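Local coordinates for anthranilate synthase component I (Streptococcus pneumoniae serotype 4, PDB 5KCK), which is an anthranilate synthase component I, an alpha/beta protein built on large antiparallel sheets, at residues 88-94 and 395-399; 239-243 and 254-259. Residues are numbered along the deposited sequence.

Contact 1: 88-94 and 395-399; sequences PFGGGAI and GYLSA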
loop_
_atom_site.group_PDB
_atom_site.type_symbol
_atom_site.label_atom_id
_atom_site.label_comp_id
_atom_site.label_asym_id
_atom_site.label_seq_id
_atom_site.Cartn_x
_atom_site.Cartn_y
_atom_site.Cartn_z
ATOM N N PRO A 88 3.673 -2.769 17.442
ATOM C CA PRO A 88 3.480 -4.235 17.485
ATOM C C PRO A 88 4.555 -4.997 18.254
ATOM O O PRO A 88 4.232 -5.956 18.976
ATOM C CB PRO A 88 3.466 -4.624 15.998
ATOM C CG PRO A 88 4.088 -3.453 15.276
ATOM C CD PRO A 88 3.654 -2.260 16.061
ATOM N N PHE A 89 5.824 -4.600 18.126
ATOM C CA PHE A 89 6.928 -5.341 18.737
ATOM C C PHE A 89 7.377 -4.706 20.052
ATOM O O PHE A 89 7.356 -5.364 21.095
ATOM C CB PHE A 89 8.090 -5.462 17.733
ATOM C CG PHE A 89 9.371 -6.018 18.316
ATOM C CD1 PHE A 89 9.420 -7.303 18.846
ATOM C CD2 PHE A 89 10.535 -5.261 18.301
ATOM C CE1 PHE A 89 10.608 -7.807 19.378
ATOM C CE2 PHE A 89 11.722 -5.764 18.816
ATOM C CZ PHE A 89 11.755 -7.040 19.362
ATOM N N GLY A 90 7.766 -3.436 20.032
ATOM C CA GLY A 90 8.135 -2.778 21.282
ATOM C C GLY A 90 9.340 -3.342 22.013
ATOM O O GLY A 90 9.487 -3.116 23.221
ATOM N N GLY A 91 10.221 -4.052 21.324
ATOM C CA GLY A 91 11.356 -4.624 22.046
ATOM C C GLY A 91 11.100 -6.056 22.468
ATOM O O GLY A 91 9.961 -6.485 22.684
ATOM N N GLY A 92 12.188 -6.816 22.582
ATOM C CA GLY A 92 12.088 -8.230 22.884
ATOM C C GLY A 92 12.937 -9.117 21.986
ATOM O O GLY A 92 13.971 -8.676 21.478
ATOM N N ALA A 93 12.517 -10.369 21.792
ATOM C CA ALA A 93 13.298 -11.374 21.082
ATOM C C ALA A 93 12.750 -11.606 19.682
ATOM O O ALA A 93 11.534 -11.629 19.473
ATOM C CB ALA A 93 13.301 -12.703 21.841
ATOM N N ILE A 94 13.655 -11.787 18.727
ATOM C CA ILE A 94 13.311 -12.131 17.353
ATOM C C ILE A 94 14.159 -13.332 16.966
ATOM O O ILE A 94 15.370 -13.345 17.221
ATOM C CB ILE A 94 13.541 -10.940 16.400
ATOM C CG1 ILE A 94 12.666 -9.753 16.834
ATOM C CG2 ILE A 94 13.275 -11.323 14.931
ATOM C CD1 ILE A 94 12.916 -8.495 16.050
ATOM N N GLY A 395 9.233 -15.879 14.437
ATOM C CA GLY A 395 8.614 -14.596 14.697
ATOM C C GLY A 395 9.251 -13.865 15.857
ATOM O O GLY A 395 10.479 -13.846 15.951
ATOM N N TYR A 396 8.446 -13.268 16.744
ATOM C CA TYR A 396 8.987 -12.487 17.852
ATOM C C TYR A 396 8.256 -12.798 19.156
ATOM O O TYR A 396 7.112 -13.265 19.167
ATOM C CB TYR A 396 8.919 -10.971 17.583
ATOM C CG TYR A 396 7.513 -10.392 17.524
ATOM C CD1 TYR A 396 6.829 -10.024 18.690
ATOM C CD2 TYR A 396 6.874 -10.198 16.302
ATOM C CE1 TYR A 396 5.536 -9.496 18.629
ATOM C CE2 TYR A 396 5.588 -9.664 16.230
ATOM C CZ TYR A 396 4.928 -9.320 17.395
ATOM O OH TYR A 396 3.669 -8.794 17.311
ATOM N N LEU A 397 8.943 -12.517 20.261
ATOM C CA LEU A 397 8.361 -12.467 21.601
ATOM C C LEU A 397 8.637 -11.073 22.158
ATOM O O LEU A 397 9.792 -10.711 22.408
ATOM C CB LEU A 397 8.947 -13.548 22.507
ATOM C CG LEU A 397 8.551 -13.481 23.985
ATOM C CD1 LEU A 397 7.083 -13.909 24.185
ATOM C CD2 LEU A 397 9.496 -14.343 24.819
ATOM N N SER A 398 7.584 -10.289 22.337
ATOM C CA SER A 398 7.743 -8.921 22.791
ATOM C C SER A 398 7.964 -8.860 24.298
ATOM O O SER A 398 7.478 -9.702 25.060
ATOM C CB SER A 398 6.523 -8.090 22.418
ATOM O OG SER A 398 6.659 -6.773 22.905
ATOM N N ALA A 399 8.702 -7.831 24.721
ATOM C CA ALA A 399 8.920 -7.579 26.143
ATOM C C ALA A 399 7.610 -7.405 26.908
ATOM O O ALA A 399 7.569 -7.634 28.124
ATOM C CB ALA A 399 9.798 -6.341 26.315
HETATM O O HOH W 1 4.124 -5.674 22.050
#
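At G395 the chain turns a corner, and its carbonyl O receives a CA-H...O contact from I94 CA at 3.6 Å. Y396 then pairs with I94 as a non-hydrogen-bonded antiparallel pair. Their side chains share a face of the sheet, I94 CG1 lying 4.0 Å from Y396 CB, and both also pack on the second subunit. The Y396 ring receives the edge of F89 on its face, an offset edge-to-face pair with centroids 5.7 Å apart and planes at 78°; F89 meets Y129 edge-to-face as well. L397 makes the hydrogen-bonded pair with A93: A93 N to L397 O is 2.8 Å, L397 N to A93 O 2.9 Å. These strands, 92-94 and 396-398, run antiparallel (179°), axes 4.6 Å apart at the closest, in a large antiparallel sheet, joining its N-terminal strands to those of the C-terminal region. The side chains of A93 and L397 turn to the other face, against helix 70-78. Opposite S398, a CB on G92 would fall just 2.2 Å from L397 O, so the close pairing depends on glycine. S398 OG donates a very short 2.4 Å hydrogen bond to F89 O and accepts one from a water 2.9 Å away, which may also donate to P88 O at 3.1 Å. A399 N donates a 2.7 Å hydrogen bond to G91 O, one step beyond strand 396-398.

Contact 2: 239-243 and 254-259; sequences SNYLY and GASPES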
loop_
_atom_site.group_PDB
_atom_site.type_symbol
_atom_site.label_atom_id
_atom_site.label_comp_id
_atom_site.label_asym_id
_atom_site.label_seq_id
_atom_site.Cartn_x
_atom_site.Cartn_y
_atom_site.Cartn_z
ATOM N N SER A 239 3.063 -12.035 2.144
ATOM C CA SER A 239 2.387 -12.792 3.188
ATOM C C SER A 239 2.299 -11.976 4.467
ATOM O O SER A 239 2.995 -10.973 4.643
ATOM C CB SER A 239 3.121 -14.108 3.473
ATOM O OG SER A 239 3.182 -14.927 2.316
ATOM N N ASN A 240 1.444 -12.441 5.384
ATOM C CA ASN A 240 1.407 -11.874 6.729
ATOM C C ASN A 240 2.754 -11.965 7.428
ATOM O O ASN A 240 2.970 -11.257 8.419
ATOM C CB ASN A 240 0.354 -12.578 7.582
ATOM C CG ASN A 240 -0.971 -11.860 7.570
ATOM O OD1 ASN A 240 -1.045 -10.681 7.220
ATOM N ND2 ASN A 240 -2.028 -12.564 7.961
ATOM N N TYR A 241 3.656 -12.822 6.938
ATOM C CA TYR A 241 4.972 -13.018 7.536
ATOM C C TYR A 241 6.029 -13.006 6.446
ATOM O O TYR A 241 6.087 -13.921 5.619
ATOM C CB TYR A 241 5.033 -14.323 8.316
ATOM C CG TYR A 241 4.002 -14.394 9.395
ATOM C CD1 TYR A 241 4.228 -13.790 10.623
ATOM C CD2 TYR A 241 2.793 -15.041 9.191
ATOM C CE1 TYR A 241 3.290 -13.843 11.631
ATOM C CE2 TYR A 241 1.837 -15.095 10.200
ATOM C CZ TYR A 241 2.104 -14.498 11.419
ATOM O OH TYR A 241 1.185 -14.528 12.439
ATOM N N LEU A 242 6.854 -11.971 6.450
ATOM C CA LEU A 242 8.081 -11.928 5.675
ATOM C C LEU A 242 9.230 -11.689 6.639
ATOM O O LEU A 242 9.085 -10.937 7.609
ATOM C CB LEU A 242 8.025 -10.832 4.614
ATOM C CG LEU A 242 7.098 -11.126 3.440
ATOM C CD1 LEU A 242 6.580 -9.822 2.862
ATOM C CD2 LEU A 242 7.855 -11.903 2.394
ATOM N N TYR A 243 10.364 -12.341 6.392
ATOM C CA TYR A 243 11.456 -12.240 7.348
ATOM C C TYR A 243 12.778 -12.584 6.680
ATOM O O TYR A 243 12.871 -13.523 5.879
ATOM C CB TYR A 243 11.217 -13.140 8.575
ATOM C CG TYR A 243 10.606 -14.473 8.241
ATOM C CD1 TYR A 243 11.409 -15.561 7.909
ATOM C CD2 TYR A 243 9.225 -14.649 8.243
ATOM C CE1 TYR A 243 10.863 -16.787 7.597
ATOM C CE2 TYR A 243 8.660 -15.884 7.925
ATOM C CZ TYR A 243 9.490 -16.948 7.602
ATOM O OH TYR A 243 8.954 -18.176 7.277
ATOM N N GLY A 254 12.164 -16.156 4.535
ATOM C CA GLY A 254 10.906 -16.843 4.320
ATOM C C GLY A 254 9.728 -15.918 4.134
ATOM O O GLY A 254 9.786 -14.719 4.414
ATOM N N ALA A 255 8.639 -16.529 3.659
ATOM C CA ALA A 255 7.385 -15.851 3.363
ATOM C C ALA A 255 6.220 -16.758 3.772
ATOM O O ALA A 255 5.359 -17.116 2.977
ATOM C CB ALA A 255 7.301 -15.488 1.882
ATOM N N SER A 256 6.209 -17.163 5.033
ATOM C CA SER A 256 5.160 -18.056 5.518
ATOM C C SER A 256 3.810 -17.350 5.505
ATOM O O SER A 256 3.681 -16.260 6.071
ATOM C CB SER A 256 5.460 -18.535 6.927
ATOM O OG SER A 256 4.362 -19.285 7.415
ATOM N N PRO A 257 2.788 -17.931 4.880
ATOM C CA PRO A 257 1.440 -17.353 4.944
ATOM C C PRO A 257 0.589 -17.851 6.103
ATOM O O PRO A 257 -0.556 -17.405 6.240
ATOM C CB PRO A 257 0.837 -17.790 3.603
ATOM C CG PRO A 257 1.498 -19.102 3.313
ATOM C CD PRO A 257 2.882 -19.044 3.919
ATOM N N GLU A 258 1.117 -18.727 6.959
ATOM C CA GLU A 258 0.321 -19.411 7.974
ATOM C C GLU A 258 0.859 -19.081 9.361
ATOM O O GLU A 258 1.981 -19.465 9.706
ATOM C CB GLU A 258 0.322 -20.923 7.737
ATOM C CG GLU A 258 -0.196 -21.330 6.360
ATOM C CD GLU A 258 -0.440 -22.829 6.236
ATOM O OE1 GLU A 258 -0.471 -23.516 7.283
ATOM O OE2 GLU A 258 -0.601 -23.317 5.092
ATOM N N SER A 259 0.055 -18.377 10.152
ATOM C CA SER A 259 0.388 -18.145 11.547
ATOM C C SER A 259 0.321 -19.451 12.328
ATOM O O SER A 259 -0.568 -20.274 12.105
ATOM C CB SER A 259 -0.578 -17.131 12.153
ATOM O OG SER A 259 -0.367 -17.029 13.552
#
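This is a local, buried antiparallel contact at the open end of the hairpin formed by strands 242-246 and 250-254, where the returning chain leaves its partner and heads for strand 259-264. Y243 and G254 form the hydrogen-bonded pair: Y243 N to G254 O is 3.1 Å and G254 N to Y243 O 3.0 Å. The Y243 ring lies with one face over the G254 backbone, and a CB on G254 would come within 2.3 Å of Y243 CE1, so the ring could not settle there over any other residue. Its hydroxyl bonds to T411, on the strand flanking 250-254.

Beyond this pair the ladder gives way to looser contacts. A255 CA makes a CA-H...O contact with Y241 O at 3.2 Å, and A255 CB packs against L242 CD2 at 3.7 Å, next to helix 226-236. S239 OG donates to A255 O over 3.2 Å, fastening the start of the 239-243 segment to the departing chain. Y241 lies along 256-259, its CB 3.3 Å from S256 O. Y241 OH hydrogen-bonds to D404 OD1, its stronger partner, and at best weakly to S259 OG at 3.1 Å, whose proton L405 O also competes for. S256 OG bonds to I407 O, so the loop also leans on strand 403-407. L242 and Y243 pair further with a strand of the second subunit, continuing the sheet across the interface. The arrangement is that of a beta-hairpin whose chain, after its second strand, crosses through a short loop into a strand of another antiparallel sheet.

From the N terminus, the chain first reaches 88-94, whose partner 395-399 comes 301 residues later; contact 1 therefore closes a very long loop, and makes strands 92-97 and 393-398 neighbours at the middle of their sheet, where the two halves of the chain meet. Contact 2 falls wholly within that loop, and its own is short: 239-243 meets 254-259 after the single hairpin turn between strands 242-246 and 250-254. Its second segment leads into strand 259-264, which belongs to the sheet of contact 1 and is separated there from 393-398 by strand 403-407. The two centres lie 16 Å apart, with nearest atoms about 6 Å apart and no touch; both contacts face the second subunit.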